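Side-chain contacts in glycine betaine/carnitine/choline ABC transporter (Staphylococcus aureus subsp. aureus Mu50, PDB 3O66), which probably captures glycine betaine, carnitine or choline as the substrate-binding component of an ABC importer: residues P175-I178 with G179-Y182; I248-S251 with E252-L256; P267-V270 with A271-L275. All coordinates share one frame; numbering follows the deposited sequence.

Contact 1: P175-I178 with G179-Y182; sequences PMQI and GLVY
Selenomethionine Met176, at the end of strand 172-176, reaches over the following turn to Val181 and Leu180. Its CG is 3.9 Å from Val181 CG1, and its methyl CE, swung round by the bend at chi3 (-75°), lies 3.8 Å from Leu180 CB and beside the Leu180 carbonyl. Ile178, in the turn after the strand, brings CD1 to Val181 CG2 at 3.9 Å, so each methyl of Val181 has its own partner. The same CG2 also sits over the centre of one face of the Tyr182 ring, 3.9 Å above its plane.

Two backbone hydrogen bonds tighten the turn, Leu180 N to Gln177 O (2.9 Å) and the straighter Val181 N to Ile178 O (3.2 Å, 168° at the hydrogen). Both link residues three apart, making consecutive, overlapping turns at the entry to helix 181-186.

Backbone hydrogen bonds of Met176 to Met147 and Ser149 pair the strand end with the neighbouring strand 144-148, and its side chain touches Leu190. Ile178 and Val181 pack on strand 192-196 through Tyr196 and Ala193, while Tyr182 OH is hydrogen-bonded to Tyr196 N; the segment thus joins an outermost strand of its sheet to the following helix.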
loop_
_atom_site.group_PDB
_atom_site.type_symbol
_atom_site.label_atom_id
_atom_site.label_comp_id
_atom_site.label_asym_id
_atom_site.label_seq_id
_atom_site.Cartn_x
_atom_site.Cartn_y
_atom_site.Cartn_z
ATOM N N PRO A 175 3.034 22.602 4.507
ATOM C CA PRO A 175 1.975 21.776 3.858
ATOM C C PRO A 175 2.047 21.928 2.344
ATOM O O PRO A 175 2.112 23.049 1.857
ATOM C CB PRO A 175 0.661 22.354 4.412
ATOM C CG PRO A 175 1.073 23.272 5.572
ATOM C CD PRO A 175 2.479 23.745 5.248
HETATM N N MSE A 176 2.064 20.814 1.611
HETATM C CA MSE A 176 2.376 20.834 0.172
HETATM C C MSE A 176 1.801 19.604 -0.525
HETATM O O MSE A 176 1.162 18.794 0.111
HETATM C CB MSE A 176 3.900 20.876 -0.046
HETATM C CG MSE A 176 4.640 19.718 0.704
HETATM SE SE MSE A 176 6.548 19.976 0.761
HETATM C CE MSE A 176 6.989 19.508 -1.061
ATOM N N GLN A 177 2.037 19.469 -1.827
ATOM C CA GLN A 177 1.646 18.260 -2.561
ATOM C C GLN A 177 2.490 17.076 -2.122
ATOM O O GLN A 177 3.720 17.120 -2.208
ATOM C CB GLN A 177 1.870 18.440 -4.060
ATOM C CG GLN A 177 0.860 19.270 -4.780
ATOM C CD GLN A 177 0.790 18.892 -6.254
ATOM O OE1 GLN A 177 1.772 19.045 -7.001
ATOM N NE2 GLN A 177 -0.369 18.374 -6.677
ATOM N N ILE A 178 1.822 16.013 -1.685
ATOM C CA ILE A 178 2.489 14.826 -1.167
ATOM C C ILE A 178 3.490 14.276 -2.203
ATOM O O ILE A 178 4.598 13.852 -1.853
ATOM C CB ILE A 178 1.418 13.765 -0.708
ATOM C CG1 ILE A 178 2.061 12.522 -0.109
ATOM C CG2 ILE A 178 0.557 13.349 -1.870
ATOM C CD1 ILE A 178 3.007 12.781 0.918
ATOM N N GLY A 179 3.110 14.334 -3.471
ATOM C CA GLY A 179 3.952 13.868 -4.586
ATOM C C GLY A 179 5.333 14.514 -4.645
ATOM O O GLY A 179 6.276 13.911 -5.159
ATOM N N LEU A 180 5.440 15.722 -4.099
ATOM C CA LEU A 180 6.670 16.515 -4.122
ATOM C C LEU A 180 7.579 16.436 -2.869
ATOM O O LEU A 180 8.689 16.988 -2.894
ATOM C CB LEU A 180 6.350 17.976 -4.439
ATOM C CG LEU A 180 5.675 18.250 -5.788
ATOM C CD1 LEU A 180 5.640 19.767 -6.073
ATOM C CD2 LEU A 180 6.406 17.508 -6.895
ATOM N N VAL A 181 7.142 15.749 -1.806
ATOM C CA VAL A 181 7.919 15.680 -0.556
ATOM C C VAL A 181 9.219 14.880 -0.698
ATOM O O VAL A 181 10.206 15.198 -0.018
ATOM C CB VAL A 181 7.075 15.179 0.692
ATOM C CG1 VAL A 181 5.833 16.039 0.873
ATOM C CG2 VAL A 181 6.747 13.673 0.610
ATOM N N TYR A 182 9.239 13.885 -1.602
ATOM C CA TYR A 182 10.423 13.019 -1.786
ATOM C C TYR A 182 11.586 13.800 -2.357
ATOM O O TYR A 182 12.697 13.729 -1.818
ATOM C CB TYR A 182 10.118 11.775 -2.632
ATOM C CG TYR A 182 8.816 11.165 -2.198
ATOM C CD1 TYR A 182 8.738 10.383 -1.027
ATOM C CD2 TYR A 182 7.645 11.435 -2.918
ATOM C CE1 TYR A 182 7.529 9.857 -0.602
ATOM C CE2 TYR A 182 6.426 10.907 -2.513
ATOM C CZ TYR A 182 6.362 10.132 -1.366
ATOM O OH TYR A 182 5.104 9.666 -1.016
#

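Contact 2: I248-S251 with E252-L256; sequences ISTS and EMQRL
Ser249 OG, turned between its own backbone N and carbonyl carbon (chi1 63°), faces Glu252 N and accepts its hydrogen bond at 3.1 Å: Ser249 is the N-cap of helix 250-261. In Ile248 it is CG2 that stands opposite the backbone N (chi1 -47° for CG1), which brings this methyl to the first turn, 4.0 Å from Met253 CB and 4.1 Å from Leu256 CD1. Ile248 precedes the N-cap and Met253 is the fourth residue after it, so their meeting is a hydrophobic staple beside the capping bond. The helix then proceeds through i to i+4 bonds, among them Met253 N to Ser249 O, Gln254 N to Thr250 O and Arg255 N to Ser251 O.

Arg255 lays one face of its guanidinium over Ser251 O, which is 3.5 Å above the plane near its centre. Glu252 is modelled in two positions; in the conformer described, NE and NH1 grip the single oxygen OE1 side-on in a salt bridge, with NH1 2.9 Å from Glu252 OE1 and that oxygen at the edge, in the guanidinium plane.

Gln254 returns along the turn, its CG 3.3 Å from Thr250 O. One water joins Gln254 OE1 to Ser251 OG; a second donates to the same OE1 and weakly to Ser251 O. The amide's NE2 is hydrogen-bonded to Ser197 O.

Ile248, Met253 and Leu256 form the inner side: Ile248 and Met253 pack against helix 19-35, Ile248 and Leu256 against helix 267-277. Gln254 rests on helix 200-204.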
loop_
_atom_site.group_PDB
_atom_site.type_symbol
_atom_site.label_atom_id
_atom_site.label_comp_id
_atom_site.label_asym_id
_atom_site.label_seq_id
_atom_site.Cartn_x
_atom_site.Cartn_y
_atom_site.Cartn_z
ATOM N N ILE A 248 5.981 -9.794 -1.081
ATOM C CA ILE A 248 6.408 -8.443 -1.390
ATOM C C ILE A 248 6.572 -7.651 -0.109
ATOM O O ILE A 248 5.565 -7.187 0.477
ATOM C CB ILE A 248 5.417 -7.726 -2.360
ATOM C CG1 ILE A 248 5.058 -8.637 -3.552
ATOM C CG2 ILE A 248 6.014 -6.405 -2.848
ATOM C CD1 ILE A 248 4.086 -8.019 -4.537
ATOM N N SER A 249 7.814 -7.518 0.355
ATOM C CA SER A 249 8.068 -6.686 1.544
ATOM C C SER A 249 7.818 -5.226 1.194
ATOM O O SER A 249 7.693 -4.898 0.029
ATOM C CB SER A 249 9.494 -6.847 2.032
ATOM O OG SER A 249 10.437 -6.399 1.073
ATOM N N THR A 250 7.761 -4.352 2.187
ATOM C CA THR A 250 7.688 -2.915 1.887
ATOM C C THR A 250 8.860 -2.402 1.025
ATOM O O THR A 250 8.639 -1.664 0.047
ATOM C CB THR A 250 7.496 -2.113 3.172
ATOM O OG1 THR A 250 6.290 -2.596 3.784
ATOM C CG2 THR A 250 7.338 -0.604 2.894
ATOM N N SER A 251 10.071 -2.835 1.360
ATOM C CA SER A 251 11.295 -2.501 0.592
ATOM C C SER A 251 11.175 -2.968 -0.872
ATOM O O SER A 251 11.582 -2.289 -1.799
ATOM C CB SER A 251 12.512 -3.206 1.221
ATOM O OG SER A 251 12.771 -2.719 2.533
ATOM N N GLU A 252 10.590 -4.141 -1.072
ATOM C CA GLU A 252 10.423 -4.680 -2.423
ATOM C C GLU A 252 9.377 -3.895 -3.217
ATOM O O GLU A 252 9.566 -3.643 -4.403
ATOM C CB GLU A 252 10.052 -6.165 -2.373
ATOM C CG GLU A 252 10.082 -6.854 -3.717
ATOM C CD GLU A 252 11.474 -6.890 -4.335
ATOM O OE1 GLU A 252 12.482 -6.694 -3.609
ATOM O OE2 GLU A 252 11.549 -7.157 -5.556
HETATM N N MSE A 253 8.287 -3.497 -2.564
HETATM C CA MSE A 253 7.253 -2.678 -3.233
HETATM C C MSE A 253 7.836 -1.333 -3.632
HETATM O O MSE A 253 7.478 -0.819 -4.688
HETATM C CB MSE A 253 6.039 -2.448 -2.319
HETATM C CG MSE A 253 4.768 -1.890 -3.049
HETATM SE SE MSE A 253 4.096 -3.156 -4.416
HETATM C CE MSE A 253 4.683 -2.231 -6.041
ATOM N N GLN A 254 8.685 -0.753 -2.774
ATOM C CA GLN A 254 9.383 0.485 -3.122
ATOM C C GLN A 254 10.197 0.284 -4.395
ATOM O O GLN A 254 10.091 1.091 -5.337
ATOM C CB GLN A 254 10.292 0.962 -1.991
ATOM C CG GLN A 254 9.546 1.463 -0.726
ATOM C CD GLN A 254 10.435 1.393 0.491
ATOM O OE1 GLN A 254 11.614 1.030 0.381
ATOM N NE2 GLN A 254 9.895 1.749 1.658
ATOM N N ARG A 255 10.961 -0.818 -4.444
ATOM C CA ARG A 255 11.763 -1.140 -5.623
ATOM C C ARG A 255 10.928 -1.354 -6.876
ATOM O O ARG A 255 11.310 -0.904 -7.965
ATOM C CB ARG A 255 12.687 -2.372 -5.409
ATOM C CG ARG A 255 13.957 -2.066 -4.587
ATOM C CD ARG A 255 14.879 -3.316 -4.472
ATOM N NE ARG A 255 14.296 -4.316 -3.575
ATOM C CZ ARG A 255 14.415 -4.306 -2.246
ATOM N NH1 ARG A 255 13.837 -5.257 -1.535
ATOM N NH2 ARG A 255 15.092 -3.338 -1.624
ATOM N N LEU A 256 9.816 -2.066 -6.743
ATOM C CA LEU A 256 8.951 -2.327 -7.888
ATOM C C LEU A 256 8.339 -1.025 -8.363
ATOM O O LEU A 256 8.302 -0.752 -9.561
ATOM C CB LEU A 256 7.844 -3.340 -7.515
ATOM C CG LEU A 256 8.366 -4.756 -7.260
ATOM C CD1 LEU A 256 7.229 -5.603 -6.666
ATOM C CD2 LEU A 256 8.980 -5.399 -8.540
HETATM O O HOH W 1 13.034 -0.116 2.628
HETATM O O HOH W 2 13.671 0.266 -1.067
#

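Contact 3: P267-V270 with A271-L275; sequences PAVV and AEEFL
The first two turns of helix 267-277, near the C-terminal end of the chain, hold this contact, in which Val269 and Glu273 are the side chains that meet one turn apart. They lie side by side and point the same way, with Val269 CG1 3.6 Å from Glu273 OE2. Glu273 runs extended beyond CG, and its aliphatic part covers the carbonyl below: CG is 3.3 Å from Val269 O. Its carboxylate therefore rests beside a valine methyl, while OE1 forms a long, weak ion pair with Lys265.

Four consecutive i to i+4 hydrogen bonds of 2.8 to 3.1 Å carry the backbone: Ala271 N to Pro267 O, Glu272 N to Ala268 O, Glu273 N to Val269 O and Phe274 N to Val270 O.

Other side chains touch this ladder chiefly through their CB atoms. Ala271 CB is 3.4 Å from Pro267 O, Glu272 CB approaches Ala268 O, and Phe274 CB lies 3.5 Å from Val270 O. Beyond CB the Phe274 ring leaves the turn, because CG is opposite the backbone N (chi1 -177°), and it packs on Met27 and meets the ring of His278. Leu275 touches Leu30, on the same helix 19-35 as Met27.

With proline in its first turn, Val270, Ala271, Phe274 and Leu275 buried, and Val269 and Glu273 together on the outer side, this is the pattern of a broadly amphipathic alpha-helix packed against the body of a binding-protein lobe.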
loop_
_atom_site.group_PDB
_atom_site.type_symbol
_atom_site.label_atom_id
_atom_site.label_comp_id
_atom_site.label_asym_id
_atom_site.label_seq_id
_atom_site.Cartn_x
_atom_site.Cartn_y
_atom_site.Cartn_z
ATOM N N PRO A 267 3.892 -1.211 -15.904
ATOM C CA PRO A 267 3.546 -2.088 -14.772
ATOM C C PRO A 267 3.416 -3.581 -15.163
ATOM O O PRO A 267 3.837 -4.443 -14.375
ATOM C CB PRO A 267 2.217 -1.534 -14.302
ATOM C CG PRO A 267 2.336 -0.010 -14.609
ATOM C CD PRO A 267 3.079 0.028 -15.925
ATOM N N ALA A 268 2.881 -3.878 -16.360
ATOM C CA ALA A 268 2.792 -5.270 -16.808
ATOM C C ALA A 268 4.175 -5.917 -17.011
ATOM O O ALA A 268 4.359 -7.111 -16.733
ATOM C CB ALA A 268 1.948 -5.394 -18.056
ATOM N N VAL A 269 5.148 -5.127 -17.476
ATOM C CA VAL A 269 6.509 -5.611 -17.638
ATOM C C VAL A 269 7.170 -5.808 -16.280
ATOM O O VAL A 269 7.857 -6.810 -16.054
ATOM C CB VAL A 269 7.346 -4.659 -18.550
ATOM C CG1 VAL A 269 8.822 -5.078 -18.587
ATOM C CG2 VAL A 269 6.782 -4.649 -19.940
ATOM N N VAL A 270 6.975 -4.855 -15.367
ATOM C CA VAL A 270 7.540 -4.991 -14.021
ATOM C C VAL A 270 6.966 -6.253 -13.331
ATOM O O VAL A 270 7.713 -7.035 -12.690
ATOM C CB VAL A 270 7.214 -3.736 -13.168
ATOM C CG1 VAL A 270 7.668 -3.914 -11.676
ATOM C CG2 VAL A 270 7.803 -2.449 -13.823
ATOM N N ALA A 271 5.650 -6.443 -13.467
ATOM C CA ALA A 271 4.982 -7.610 -12.866
ATOM C C ALA A 271 5.576 -8.921 -13.411
ATOM O O ALA A 271 5.883 -9.833 -12.653
ATOM C CB ALA A 271 3.420 -7.563 -13.093
ATOM N N GLU A 272 5.751 -9.001 -14.731
ATOM C CA GLU A 272 6.243 -10.231 -15.344
ATOM C C GLU A 272 7.695 -10.521 -14.988
ATOM O O GLU A 272 8.037 -11.669 -14.735
ATOM C CB GLU A 272 6.054 -10.223 -16.855
ATOM C CG GLU A 272 6.216 -11.608 -17.491
ATOM C CD GLU A 272 5.748 -11.651 -18.952
ATOM O OE1 GLU A 272 5.933 -10.638 -19.670
ATOM O OE2 GLU A 272 5.202 -12.704 -19.381
ATOM N N GLU A 273 8.539 -9.488 -14.958
ATOM C CA GLU A 273 9.930 -9.678 -14.577
ATOM C C GLU A 273 10.069 -10.220 -13.143
ATOM O O GLU A 273 10.875 -11.144 -12.893
ATOM C CB GLU A 273 10.753 -8.397 -14.806
ATOM C CG GLU A 273 10.855 -8.046 -16.279
ATOM C CD GLU A 273 11.730 -6.825 -16.591
ATOM O OE1 GLU A 273 12.130 -6.065 -15.665
ATOM O OE2 GLU A 273 12.004 -6.633 -17.797
ATOM N N PHE A 274 9.252 -9.679 -12.243
ATOM C CA PHE A 274 9.192 -10.135 -10.857
ATOM C C PHE A 274 8.750 -11.611 -10.806
ATOM O O PHE A 274 9.379 -12.436 -10.135
ATOM C CB PHE A 274 8.245 -9.252 -10.042
ATOM C CG PHE A 274 8.185 -9.607 -8.581
ATOM C CD1 PHE A 274 9.225 -9.242 -7.726
ATOM C CD2 PHE A 274 7.084 -10.282 -8.077
ATOM C CE1 PHE A 274 9.188 -9.549 -6.351
ATOM C CE2 PHE A 274 7.006 -10.610 -6.684
ATOM C CZ PHE A 274 8.069 -10.236 -5.826
ATOM N N LEU A 275 7.688 -11.937 -11.531
ATOM C CA LEU A 275 7.196 -13.301 -11.549
ATOM C C LEU A 275 8.252 -14.261 -12.079
ATOM O O LEU A 275 8.448 -15.334 -11.507
ATOM C CB LEU A 275 5.914 -13.454 -12.381
ATOM C CG LEU A 275 4.697 -12.863 -11.713
ATOM C CD1 LEU A 275 3.494 -12.790 -12.681
ATOM C CD2 LEU A 275 4.370 -13.630 -10.374
#

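How the contacts relate
Following the chain, the three contacts come in series, each a local closure without intervening residues, so none nests in or crosses another. Contact 1 turns strand 172-176, an outermost strand of the sheet that includes 144-148 and 192-196, into helix 181-186, and it touches neither of the others. Contact 2, about 21 Å away between centres, caps and starts helix 250-261; contact 3 forms the beginning of the next helix, 267-277. Contacts 2 and 3 do pack together, their centres about 13 Å apart: Leu256 CD2 lies 3.7 Å from Val270 CG1, and Ile248 CG1 lies 4.1 Å from Phe274 CZ. Both also pack on helix 19-35, tying the C-terminal helices to the N-terminal part of the chain.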